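Local coordinates for protein serine protease p27 (Human astrovirus 1, PDB 2W5E) that is a trypsin-like serine endopeptidase that probably cleaves the viral polyprotein into its functional products, at residues Cys14-Pro19 with Thr43-Cys48. Sequence-based numbering, arbitrary orientation.
Sequences CVIDTP and TFVNVC. With CD (cadmium ion), chain M.
The carboxylate of D17 and the carboxamide of N46 lie side by side and nearly coplanar, their planes 9° apart, on the outer face of two antiparallel strands, 14-18 and 44-48. N46 ND2 gives an almost straight hydrogen bond to D17 OD2 (3.1 Å), which receives it on its anti lone pair, in the plane of the amide. The other oxygen, OD1, forms a salt bridge with K22, so the carboxylate is gripped at both ends, while M53 touches both residues. D17 CG stands anti to its backbone N (chi1 171°) and N46 CG anti to its carbonyl carbon (chi1 -68°), which lets the two side chains run alongside each other.

Beneath them, four main-chain hydrogen bonds zip the strands together. V15 with C48 and D17 with N46 are hydrogen-bonded pairs, the shortest links being C48 N to V15 O and D17 N to N46 O, both 2.8 Å; in the latter the donor sits above the carbonyl plane. Between them I16 and V47 form a non-hydrogen-bonded pair.

On the opposite face, I16 lays CD1 beside V47 CG2 (4.0 Å). I16 also crosses V45 obliquely through CG2. At the two ends of the pairing, C14 SG meets V47 CG1 at 3.7 Å and T18 CG2 rests alongside V45 CG1. I32 packs against C14, I16 and V47, and I69 against I16 and V45.

C48, on the same face as D17, extends SG anti to its backbone N and binds a cadmium ion at 2.7 Å, a site shared with H2 of a second subunit. The pairing joins the first and fourth strands of the six-stranded antiparallel sheet, closing the N-terminal barrel of the two-barrel chymotrypsin-like fold, with the side chain of I16 about 9 Å from that of the catalytic S127.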
loop_
_atom_site.group_PDB
_atom_site.type_symbol
_atom_site.label_atom_id
_atom_site.label_comp_id
_atom_site.label_asym_id
_atom_site.label_seq_id
_atom_site.Cartn_x
_atom_site.Cartn_y
_atom_site.Cartn_z
ATOM N N CYS A 14 19.432 10.869 1.180
ATOM C CA CYS A 14 20.719 10.346 0.742
ATOM C C CYS A 14 21.842 11.146 1.402
ATOM O O CYS A 14 21.592 12.150 2.076
ATOM C CB CYS A 14 20.843 10.370 -0.792
ATOM S SG CYS A 14 20.785 12.004 -1.554
ATOM N N VAL A 15 23.073 10.694 1.212
ATOM C CA VAL A 15 24.238 11.415 1.732
ATOM C C VAL A 15 25.015 12.017 0.561
ATOM O O VAL A 15 25.275 11.333 -0.430
ATOM C CB VAL A 15 25.131 10.492 2.606
ATOM C CG1 VAL A 15 26.430 11.192 3.019
ATOM C CG2 VAL A 15 24.365 10.026 3.846
ATOM N N ILE A 16 25.346 13.304 0.670
ATOM C CA ILE A 16 26.183 13.987 -0.316
ATOM C C ILE A 16 27.628 14.043 0.200
ATOM O O ILE A 16 27.879 14.502 1.319
ATOM C CB ILE A 16 25.678 15.429 -0.623
ATOM C CG1 ILE A 16 24.158 15.465 -0.887
ATOM C CG2 ILE A 16 26.482 16.070 -1.770
ATOM C CD1 ILE A 16 23.718 14.930 -2.226
ATOM N N ASP A 17 28.560 13.563 -0.623
ATOM C CA ASP A 17 29.975 13.487 -0.272
ATOM C C ASP A 17 30.813 14.359 -1.215
ATOM O O ASP A 17 30.695 14.257 -2.437
ATOM C CB ASP A 17 30.444 12.023 -0.303
ATOM C CG ASP A 17 31.959 11.878 -0.169
ATOM O OD1 ASP A 17 32.497 12.126 0.929
ATOM O OD2 ASP A 17 32.608 11.497 -1.168
ATOM N N THR A 18 31.625 15.239 -0.626
ATOM C CA THR A 18 32.572 16.088 -1.357
ATOM C C THR A 18 33.930 16.063 -0.637
ATOM O O THR A 18 34.021 15.545 0.481
ATOM C CB THR A 18 32.092 17.565 -1.454
ATOM O OG1 THR A 18 32.164 18.185 -0.163
ATOM C CG2 THR A 18 30.674 17.669 -2.014
ATOM N N PRO A 19 34.991 16.620 -1.268
ATOM C CA PRO A 19 36.284 16.687 -0.572
ATOM C C PRO A 19 36.255 17.524 0.715
ATOM O O PRO A 19 37.105 17.333 1.588
ATOM C CB PRO A 19 37.216 17.334 -1.610
ATOM C CG PRO A 19 36.554 17.092 -2.933
ATOM C CD PRO A 19 35.081 17.171 -2.634
ATOM N N THR A 43 30.925 20.923 -8.969
ATOM C CA THR A 43 29.970 20.655 -10.009
ATOM C C THR A 43 29.480 19.215 -10.049
ATOM O O THR A 43 28.358 18.950 -10.287
ATOM C CB THR A 43 30.571 20.987 -11.338
ATOM O OG1 THR A 43 30.867 22.370 -11.424
ATOM C CG2 THR A 43 29.599 20.734 -12.410
ATOM N N PHE A 44 30.374 18.313 -9.789
ATOM C CA PHE A 44 30.084 16.897 -9.597
ATOM C C PHE A 44 30.283 16.501 -8.135
ATOM O O PHE A 44 31.332 16.773 -7.540
ATOM C CB PHE A 44 30.955 16.014 -10.499
ATOM C CG PHE A 44 30.626 16.123 -11.961
ATOM C CD1 PHE A 44 29.599 15.363 -12.516
ATOM C CD2 PHE A 44 31.356 16.976 -12.791
ATOM C CE1 PHE A 44 29.292 15.455 -13.872
ATOM C CE2 PHE A 44 31.056 17.079 -14.154
ATOM C CZ PHE A 44 30.019 16.319 -14.693
ATOM N N VAL A 45 29.265 15.861 -7.565
ATOM C CA VAL A 45 29.329 15.373 -6.190
ATOM C C VAL A 45 29.114 13.861 -6.146
ATOM O O VAL A 45 28.602 13.268 -7.102
ATOM C CB VAL A 45 28.303 16.096 -5.260
ATOM C CG1 VAL A 45 28.584 17.604 -5.204
ATOM C CG2 VAL A 45 26.855 15.820 -5.702
ATOM N N ASN A 46 29.531 13.242 -5.048
ATOM C CA ASN A 46 29.179 11.860 -4.782
ATOM C C ASN A 46 27.873 11.797 -3.990
ATOM O O ASN A 46 27.636 12.613 -3.096
ATOM C CB ASN A 46 30.299 11.143 -4.025
ATOM C CG ASN A 46 31.553 10.949 -4.870
ATOM O OD1 ASN A 46 31.480 10.764 -6.086
ATOM N ND2 ASN A 46 32.711 10.974 -4.217
ATOM N N VAL A 47 27.024 10.845 -4.355
ATOM C CA VAL A 47 25.768 10.594 -3.648
ATOM C C VAL A 47 25.793 9.150 -3.183
ATOM O O VAL A 47 26.077 8.253 -3.965
ATOM C CB VAL A 47 24.529 10.832 -4.551
ATOM C CG1 VAL A 47 23.242 10.478 -3.807
ATOM C CG2 VAL A 47 24.484 12.270 -5.055
ATOM N N CYS A 48 25.519 8.929 -1.903
ATOM C CA CYS A 48 25.472 7.580 -1.366
ATOM C C CYS A 48 24.034 7.226 -1.001
ATOM O O CYS A 48 23.382 7.963 -0.260
ATOM C CB CYS A 48 26.378 7.459 -0.144
ATOM S SG CYS A 48 26.540 5.773 0.440
HETATM CD CD CD M . 27.879 6.169 2.768
#